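Local coordinates for tudor domain-containing protein 1 (PDB 5M9N) that binds peptides bearing symmetrically dimethylated arginine through its extended Tudor domain and probably helps silence transposable elements in the germline through the piRNA pathway, at residues R59-L64 with Y117-N122; A91-S94 with W99-A102; S112-Y117 with F123-L128. One frame throughout, in Å; residues are numbered along the deposited sequence.

Interaction 1 of 3, residues R59-L64 with Y117-N122; sequences RKLAEL and YVDYGN
At the aromatic cage of this extended Tudor domain, Leu61 and Leu64 of helix 58-73 pack against Asp119 and Tyr120 in the loop joining strands 112-117 and 123-127. Leu61 and Tyr120 approach from opposite directions. With Leu61 CG anti to the backbone N (chi1 -152°), the branch is carried toward the loop: CG lies 3.5 Å from Tyr120 OH, and CD2 comes obliquely against the ring, 4.0 Å from Tyr120 CZ. The other methyl, Leu61 CD1, slants across to Asp119 CB at 4.0 Å. Leu64 points its CD2 at the carboxylate of Asp119, 3.6 Å from OD2, so the acid is flanked by apolar methyls on the helix side. Its charge is answered elsewhere: OD1 takes both a salt bridge from Arg101 and the backbone N-H of Gln144. The cage enters here through Tyr120, whose ring meets that of Tyr100 at about a right angle and packs, with Tyr117 and Asn122, on the modified side chain of the bound peptide. A tight turn sets the loop's shape: Tyr117 O accepts from Tyr120 N (3.1 Å) and Gly121 N (2.8 Å), and Gly121 has a positive phi of 103° that suits a residue without a side chain.

Interaction 2 of 3, residues A91-S94 with W99-A102; sequences AQFS and WYRA
With CG anti to the backbone N (chi1 -166°) and the chain extended beyond it, Gln92 lies along the indole of Trp99, whose own CG sits beside its backbone N (chi1 -75°) and swings the ring over the neighbouring strand. Gln92 CB stands directly over one face of the six-membered ring, 3.6 Å from its centroid, a CH-pi contact. Further out the amide stacks nearly flat on the indole, with Gln92 OE1 3.5 Å from Trp99 CZ2, while Gln92 NE2 is bound by Asp97 O in the connecting turn. Strands 88-92 and 99-109 form an antiparallel hairpin here. Ala91 and Tyr100 form a hydrogen-bonded pair, Ala91 N to Tyr100 O at 3.0 Å and Tyr100 N to Ala91 O at 2.9 Å; Gln92 and Trp99 are the adjoining non-hydrogen-bonded pair. On the face away from the indole, Ala91 CB touches Ala102 CB at 3.6 Å. Just past the strand, Phe93 CB closes on Tyr100 CE2 (3.5 Å), and the Phe93 ring turns its edge to the Tyr100 face in an offset edge-to-face pair, centroids 5.8 Å apart and planes at 90°. Asp96 holds the Tyr100 hydroxyl. Both rings pack on the peptide's modified side chain, so they probably offer pi-electron surface to a methylated, positively charged guanidinium.

Interaction 3 of 3, residues S112-Y117 with F123-L128; sequences SVLVGY and FEILSL
Val113, Val115 and Tyr117 meet Glu124, Leu126 and Leu128 on the tight, inward side of a two-stranded antiparallel hairpin. Val113 CG2 presses on Leu128 CD2 at 3.5 Å, and Val115 CG2 reaches Leu126 CD1 at 4.0 Å; Leu131 and Ala91 add to this layer. The Glu124 carboxylate meets the Tyr117 hydroxyl at the ring edge, in its plane, with the carboxylate turned steeply against the ring. Tyr117 OH is the donor in the hydrogen bond to Glu124 OE2, but its modelled length of 2.3 Å is doubtful; OE1 pairs with Ser94 OG. Four backbone bonds join the strands, from Val115 N to Glu124 O at 2.8 Å to Glu124 N to Val115 O at 3.1 Å. The outward side is looser: Leu114 CD1 lies between Ile125 CG1 (3.7 Å) and Phe123 CD1 (3.8 Å), yet Ile125 and Phe123 are largely exposed. Phe123 CG sits between its own backbone N and carbonyl carbon (chi1 72°), and the ring leads away from the neighbouring strand. The five-stranded antiparallel sheet to which this hairpin belongs corresponds to the SH3-like barrel of a Tudor domain, and Tyr117 is part of its methylarginine cage.

Overall arrangement
From the N terminus, helix 58-73 supplies the first half of interaction 1, which closes only when the chain reaches the loop 117-122. Within that long excursion, interaction 2 opens and closes as the short hairpin of strands 88-92 and 99-109. Interaction 3 starts inside the same excursion, at strand 112-117, but finishes beyond it at 123-128, so it crosses interaction 1 and shares Tyr117 with it. Interactions 2 and 3 follow in series and belong to one sheet, where strands 99-109 and 112-117 are neighbours; Ser94 and Glu124 also join them. Arg101 and Asp119 tie interaction 2 to interaction 1, joining sheet to loop where the helix packs, beside the peptide-binding cage.

Interaction 1 of 3, residues R59-L64 with Y117-N122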
loop_
_atom_site.group_PDB
_atom_site.type_symbol
_atom_site.label_atom_id
_atom_site.label_comp_id
_atom_site.label_asym_id
_atom_site.label_seq_id
_atom_site.Cartn_x
_atom_site.Cartn_y
_atom_site.Cartn_z
ATOM N N ARG A 59 -9.104 -11.580 -4.941
ATOM C CA ARG A 59 -10.055 -12.490 -4.291
ATOM C C ARG A 59 -9.691 -12.633 -2.821
ATOM O O ARG A 59 -10.532 -12.445 -1.944
ATOM C CB ARG A 59 -10.026 -13.869 -4.958
ATOM C CG ARG A 59 -10.370 -13.863 -6.457
ATOM C CD ARG A 59 -9.587 -14.910 -7.263
ATOM N NE ARG A 59 -10.122 -16.272 -7.114
ATOM C CZ ARG A 59 -10.960 -16.891 -7.956
ATOM N NH1 ARG A 59 -11.409 -16.300 -9.066
ATOM N NH2 ARG A 59 -11.369 -18.132 -7.673
ATOM N N LYS A 60 -8.428 -12.987 -2.584
ATOM C CA LYS A 60 -7.843 -13.149 -1.241
ATOM C C LYS A 60 -8.095 -11.909 -0.343
ATOM O O LYS A 60 -8.336 -12.020 0.864
ATOM C CB LYS A 60 -6.344 -13.396 -1.391
ATOM C CG LYS A 60 -5.736 -14.214 -0.275
ATOM C CD LYS A 60 -5.781 -15.710 -0.558
ATOM C CE LYS A 60 -5.661 -16.560 0.699
ATOM N NZ LYS A 60 -6.988 -16.705 1.353
ATOM N N LEU A 61 -8.112 -10.739 -0.967
ATOM C CA LEU A 61 -8.330 -9.469 -0.304
ATOM C C LEU A 61 -9.795 -9.141 -0.101
ATOM O O LEU A 61 -10.145 -8.600 0.947
ATOM C CB LEU A 61 -7.619 -8.362 -1.092
ATOM C CG LEU A 61 -7.083 -7.076 -0.481
ATOM C CD1 LEU A 61 -6.271 -7.382 0.766
ATOM C CD2 LEU A 61 -6.259 -6.396 -1.557
ATOM N N ALA A 62 -10.661 -9.492 -1.073
ATOM C CA ALA A 62 -12.088 -9.332 -0.895
ATOM C C ALA A 62 -12.530 -10.246 0.217
ATOM O O ALA A 62 -13.433 -9.922 0.942
ATOM C CB ALA A 62 -12.858 -9.658 -2.182
ATOM N N GLU A 63 -11.876 -11.389 0.323
ATOM C CA GLU A 63 -12.110 -12.361 1.392
ATOM C C GLU A 63 -11.725 -11.792 2.776
ATOM O O GLU A 63 -12.474 -11.911 3.755
ATOM C CB GLU A 63 -11.324 -13.640 1.078
ATOM C CG GLU A 63 -10.934 -14.515 2.263
ATOM C CD GLU A 63 -10.729 -15.977 1.897
ATOM O OE1 GLU A 63 -10.608 -16.325 0.681
ATOM O OE2 GLU A 63 -10.709 -16.795 2.854
ATOM N N LEU A 64 -10.567 -11.155 2.823
ATOM C CA LEU A 64 -10.098 -10.503 4.070
ATOM C C LEU A 64 -11.081 -9.458 4.513
ATOM O O LEU A 64 -11.488 -9.413 5.660
ATOM C CB LEU A 64 -8.734 -9.872 3.833
ATOM C CG LEU A 64 -8.121 -9.073 4.973
ATOM C CD1 LEU A 64 -7.983 -9.925 6.222
ATOM C CD2 LEU A 64 -6.774 -8.558 4.523
ATOM N N TYR A 117 -3.186 2.471 5.231
ATOM C CA TYR A 117 -3.894 1.238 4.871
ATOM C C TYR A 117 -2.907 0.273 4.298
ATOM O O TYR A 117 -2.391 0.474 3.169
ATOM C CB TYR A 117 -5.027 1.521 3.912
ATOM C CG TYR A 117 -6.141 2.308 4.570
ATOM C CD1 TYR A 117 -6.997 1.710 5.469
ATOM C CD2 TYR A 117 -6.268 3.682 4.371
ATOM C CE1 TYR A 117 -8.001 2.422 6.084
ATOM C CE2 TYR A 117 -7.261 4.390 4.989
ATOM C CZ TYR A 117 -8.116 3.770 5.888
ATOM O OH TYR A 117 -9.146 4.494 6.484
ATOM N N VAL A 118 -2.584 -0.750 5.074
ATOM C CA VAL A 118 -1.404 -1.553 4.757
ATOM C C VAL A 118 -1.595 -2.489 3.522
ATOM O O VAL A 118 -0.662 -3.058 2.969
ATOM C CB VAL A 118 -0.973 -2.423 5.919
ATOM C CG1 VAL A 118 -0.437 -1.560 7.030
ATOM C CG2 VAL A 118 -2.077 -3.366 6.392
ATOM N N ASP A 119 -2.798 -2.634 3.123
ATOM C CA ASP A 119 -3.085 -3.474 1.914
ATOM C C ASP A 119 -3.292 -2.684 0.653
ATOM O O ASP A 119 -3.455 -3.303 -0.477
ATOM C CB ASP A 119 -4.289 -4.304 2.251
ATOM C CG ASP A 119 -3.992 -5.339 3.270
ATOM O OD1 ASP A 119 -2.936 -6.058 3.159
ATOM O OD2 ASP A 119 -4.870 -5.478 4.135
ATOM N N TYR A 120 -3.241 -1.348 0.766
ATOM C CA TYR A 120 -3.608 -0.459 -0.334
ATOM C C TYR A 120 -2.620 0.637 -0.543
ATOM O O TYR A 120 -2.403 1.035 -1.691
ATOM C CB TYR A 120 -5.049 0.133 -0.206
ATOM C CG TYR A 120 -6.088 -0.893 -0.358
ATOM C CD1 TYR A 120 -6.439 -1.699 0.717
ATOM C CD2 TYR A 120 -6.709 -1.117 -1.593
ATOM C CE1 TYR A 120 -7.338 -2.698 0.600
ATOM C CE2 TYR A 120 -7.627 -2.157 -1.748
ATOM C CZ TYR A 120 -7.945 -2.925 -0.643
ATOM O OH TYR A 120 -8.802 -3.979 -0.671
ATOM N N GLY A 121 -2.070 1.213 0.529
ATOM C CA GLY A 121 -1.066 2.207 0.422
ATOM C C GLY A 121 -1.449 3.640 0.648
ATOM O O GLY A 121 -0.554 4.523 0.788
ATOM N N ASN A 122 -2.741 3.891 0.739
ATOM C CA ASN A 122 -3.235 5.204 1.055
ATOM C C ASN A 122 -3.257 5.383 2.588
ATOM O O ASN A 122 -2.896 4.478 3.357
ATOM C CB ASN A 122 -4.608 5.442 0.376
ATOM C CG ASN A 122 -5.676 4.527 0.888
ATOM O OD1 ASN A 122 -5.485 3.333 1.002
ATOM N ND2 ASN A 122 -6.759 5.104 1.321
#

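Interaction 2 of 3, residues A91-S94 with W99-A102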
loop_
_atom_site.group_PDB
_atom_site.type_symbol
_atom_site.label_atom_id
_atom_site.label_comp_id
_atom_site.label_asym_id
_atom_site.label_seq_id
_atom_site.Cartn_x
_atom_site.Cartn_y
_atom_site.Cartn_z
ATOM N N ALA A 91 -9.328 -0.173 10.743
ATOM C CA ALA A 91 -9.763 1.176 10.492
ATOM C C ALA A 91 -10.899 1.164 9.464
ATOM O O ALA A 91 -10.804 0.442 8.435
ATOM C CB ALA A 91 -8.616 1.967 9.960
ATOM N N GLN A 92 -11.951 1.957 9.724
ATOM C CA GLN A 92 -13.080 2.062 8.801
ATOM C C GLN A 92 -12.873 3.242 7.845
ATOM O O GLN A 92 -12.889 4.417 8.250
ATOM C CB GLN A 92 -14.339 2.252 9.655
ATOM C CG GLN A 92 -15.632 2.058 8.966
ATOM C CD GLN A 92 -16.798 2.186 9.917
ATOM O OE1 GLN A 92 -16.667 2.627 11.081
ATOM N NE2 GLN A 92 -17.930 1.874 9.431
ATOM N N PHE A 93 -12.608 2.924 6.597
ATOM C CA PHE A 93 -12.260 3.884 5.554
ATOM C C PHE A 93 -13.362 4.896 5.367
ATOM O O PHE A 93 -14.524 4.537 5.379
ATOM C CB PHE A 93 -11.973 3.079 4.248
ATOM C CG PHE A 93 -11.501 3.896 3.066
ATOM C CD1 PHE A 93 -10.675 5.011 3.221
ATOM C CD2 PHE A 93 -11.804 3.468 1.781
ATOM C CE1 PHE A 93 -10.221 5.722 2.126
ATOM C CE2 PHE A 93 -11.366 4.173 0.682
ATOM C CZ PHE A 93 -10.567 5.288 0.843
ATOM N N SER A 94 -13.008 6.182 5.262
ATOM C CA SER A 94 -14.034 7.200 5.220
ATOM C C SER A 94 -14.930 7.099 3.972
ATOM O O SER A 94 -16.095 7.438 4.054
ATOM C CB SER A 94 -13.464 8.601 5.253
ATOM O OG SER A 94 -12.546 8.717 4.209
ATOM N N TRP A 99 -14.087 -1.865 6.532
ATOM C CA TRP A 99 -13.019 -2.095 7.460
ATOM C C TRP A 99 -11.776 -2.638 6.712
ATOM O O TRP A 99 -11.888 -3.522 5.874
ATOM C CB TRP A 99 -13.477 -3.071 8.511
ATOM C CG TRP A 99 -14.433 -2.392 9.495
ATOM C CD1 TRP A 99 -15.817 -2.469 9.469
ATOM C CD2 TRP A 99 -14.106 -1.560 10.593
ATOM N NE1 TRP A 99 -16.350 -1.755 10.477
ATOM C CE2 TRP A 99 -15.337 -1.179 11.198
ATOM C CE3 TRP A 99 -12.905 -1.107 11.160
ATOM C CZ2 TRP A 99 -15.397 -0.374 12.322
ATOM C CZ3 TRP A 99 -12.962 -0.275 12.271
ATOM C CH2 TRP A 99 -14.215 0.073 12.862
ATOM N N TYR A 100 -10.627 -2.074 7.038
ATOM C CA TYR A 100 -9.349 -2.381 6.386
ATOM C C TYR A 100 -8.295 -2.557 7.439
ATOM O O TYR A 100 -8.463 -2.046 8.552
ATOM C CB TYR A 100 -8.992 -1.255 5.403
ATOM C CG TYR A 100 -9.931 -1.154 4.213
ATOM C CD1 TYR A 100 -9.741 -1.872 3.056
ATOM C CD2 TYR A 100 -11.037 -0.347 4.280
ATOM C CE1 TYR A 100 -10.686 -1.815 1.989
ATOM C CE2 TYR A 100 -11.931 -0.235 3.263
ATOM C CZ TYR A 100 -11.767 -0.987 2.103
ATOM O OH TYR A 100 -12.693 -0.774 1.151
ATOM N N ARG A 101 -7.184 -3.194 7.084
ATOM C CA ARG A 101 -6.027 -3.268 7.984
ATOM C C ARG A 101 -5.204 -1.980 7.916
ATOM O O ARG A 101 -4.987 -1.353 6.865
ATOM C CB ARG A 101 -5.223 -4.519 7.708
ATOM C CG ARG A 101 -6.072 -5.765 7.807
ATOM C CD ARG A 101 -5.285 -7.015 7.736
ATOM N NE ARG A 101 -4.417 -7.093 6.556
ATOM C CZ ARG A 101 -3.733 -8.162 6.222
ATOM N NH1 ARG A 101 -3.780 -9.267 6.931
ATOM N NH2 ARG A 101 -2.974 -8.138 5.163
ATOM N N ALA A 102 -4.801 -1.491 9.095
ATOM C CA ALA A 102 -4.196 -0.200 9.109
ATOM C C ALA A 102 -3.110 -0.110 10.195
ATOM O O ALA A 102 -3.257 -0.702 11.247
ATOM C CB ALA A 102 -5.218 0.866 9.335
#

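Interaction 3 of 3, residues S112-Y117 with F123-L128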
loop_
_atom_site.group_PDB
_atom_site.type_symbol
_atom_site.label_atom_id
_atom_site.label_comp_id
_atom_site.label_asym_id
_atom_site.label_seq_id
_atom_site.Cartn_x
_atom_site.Cartn_y
_atom_site.Cartn_z
ATOM N N SER A 112 -7.929 11.383 17.479
ATOM C CA SER A 112 -7.830 11.144 16.041
ATOM C C SER A 112 -6.428 10.649 15.709
ATOM O O SER A 112 -5.480 10.971 16.416
ATOM C CB SER A 112 -8.228 12.397 15.235
ATOM O OG SER A 112 -7.310 13.450 15.404
ATOM N N VAL A 113 -6.317 9.772 14.707
ATOM C CA VAL A 113 -5.039 9.124 14.397
ATOM C C VAL A 113 -4.762 9.143 12.896
ATOM O O VAL A 113 -5.690 8.906 12.124
ATOM C CB VAL A 113 -5.082 7.689 14.905
ATOM C CG1 VAL A 113 -3.815 6.917 14.630
ATOM C CG2 VAL A 113 -5.318 7.641 16.381
ATOM N N LEU A 114 -3.507 9.355 12.503
ATOM C CA LEU A 114 -3.062 9.195 11.106
ATOM C C LEU A 114 -2.831 7.705 10.898
ATOM O O LEU A 114 -2.104 7.107 11.675
ATOM C CB LEU A 114 -1.808 9.986 10.872
ATOM C CG LEU A 114 -1.199 9.844 9.495
ATOM C CD1 LEU A 114 -2.118 10.428 8.444
ATOM C CD2 LEU A 114 0.153 10.516 9.475
ATOM N N VAL A 115 -3.557 7.086 9.947
ATOM C CA VAL A 115 -3.383 5.661 9.719
ATOM C C VAL A 115 -2.998 5.376 8.241
ATOM O O VAL A 115 -3.419 6.116 7.379
ATOM C CB VAL A 115 -4.624 4.805 10.078
ATOM C CG1 VAL A 115 -5.017 4.960 11.571
ATOM C CG2 VAL A 115 -5.824 5.065 9.147
ATOM N N GLY A 116 -2.163 4.373 8.024
ATOM C CA GLY A 116 -1.829 3.874 6.661
ATOM C C GLY A 116 -2.507 2.555 6.372
ATOM O O GLY A 116 -2.478 1.636 7.212
ATOM N N TYR A 117 -3.186 2.471 5.231
ATOM C CA TYR A 117 -3.894 1.238 4.871
ATOM C C TYR A 117 -2.907 0.273 4.298
ATOM O O TYR A 117 -2.391 0.474 3.169
ATOM C CB TYR A 117 -5.027 1.521 3.912
ATOM C CG TYR A 117 -6.141 2.308 4.570
ATOM C CD1 TYR A 117 -6.997 1.710 5.469
ATOM C CD2 TYR A 117 -6.268 3.682 4.371
ATOM C CE1 TYR A 117 -8.001 2.422 6.084
ATOM C CE2 TYR A 117 -7.261 4.390 4.989
ATOM C CZ TYR A 117 -8.116 3.770 5.888
ATOM O OH TYR A 117 -9.146 4.494 6.484
ATOM N N PHE A 123 -3.629 6.583 3.001
ATOM C CA PHE A 123 -3.610 7.003 4.385
ATOM C C PHE A 123 -4.712 8.039 4.629
ATOM O O PHE A 123 -5.204 8.648 3.716
ATOM C CB PHE A 123 -2.219 7.502 4.755
ATOM C CG PHE A 123 -1.873 8.833 4.142
ATOM C CD1 PHE A 123 -2.377 10.032 4.696
ATOM C CD2 PHE A 123 -1.068 8.896 3.010
ATOM C CE1 PHE A 123 -2.153 11.234 4.093
ATOM C CE2 PHE A 123 -0.810 10.124 2.407
ATOM C CZ PHE A 123 -1.317 11.299 2.978
ATOM N N GLU A 124 -5.130 8.215 5.882
ATOM C CA GLU A 124 -6.002 9.313 6.273
ATOM C C GLU A 124 -5.961 9.510 7.791
ATOM O O GLU A 124 -5.356 8.721 8.485
ATOM C CB GLU A 124 -7.452 9.118 5.859
ATOM C CG GLU A 124 -8.161 7.932 6.456
ATOM C CD GLU A 124 -9.539 7.700 5.786
ATOM O OE1 GLU A 124 -10.128 8.658 5.257
ATOM O OE2 GLU A 124 -10.019 6.577 5.842
ATOM N N ILE A 125 -6.645 10.543 8.244
ATOM C CA ILE A 125 -6.813 10.807 9.672
ATOM C C ILE A 125 -8.220 10.474 10.065
ATOM O O ILE A 125 -9.163 10.933 9.443
ATOM C CB ILE A 125 -6.453 12.269 10.005
ATOM C CG1 ILE A 125 -4.966 12.449 9.787
ATOM C CG2 ILE A 125 -6.809 12.605 11.462
ATOM C CD1 ILE A 125 -4.572 13.914 9.720
ATOM N N LEU A 126 -8.348 9.642 11.077
ATOM C CA LEU A 126 -9.612 9.109 11.509
ATOM C C LEU A 126 -9.831 9.355 13.002
ATOM O O LEU A 126 -8.915 9.200 13.802
ATOM C CB LEU A 126 -9.666 7.615 11.276
ATOM C CG LEU A 126 -9.652 7.171 9.811
ATOM C CD1 LEU A 126 -9.763 5.656 9.750
ATOM C CD2 LEU A 126 -10.817 7.783 9.066
ATOM N N SER A 127 -11.080 9.682 13.318
ATOM C CA SER A 127 -11.610 9.523 14.644
ATOM C C SER A 127 -11.281 8.145 15.230
ATOM O O SER A 127 -11.409 7.116 14.540
ATOM C CB SER A 127 -13.124 9.695 14.554
ATOM O OG SER A 127 -13.702 9.496 15.827
ATOM N N LEU A 128 -10.921 8.094 16.511
ATOM C CA LEU A 128 -10.805 6.815 17.247
ATOM C C LEU A 128 -12.046 5.909 17.185
ATOM O O LEU A 128 -11.926 4.677 17.291
ATOM C CB LEU A 128 -10.404 7.054 18.717
ATOM C CG LEU A 128 -9.035 7.662 19.008
ATOM C CD1 LEU A 128 -8.868 7.866 20.506
ATOM C CD2 LEU A 128 -7.924 6.777 18.568
#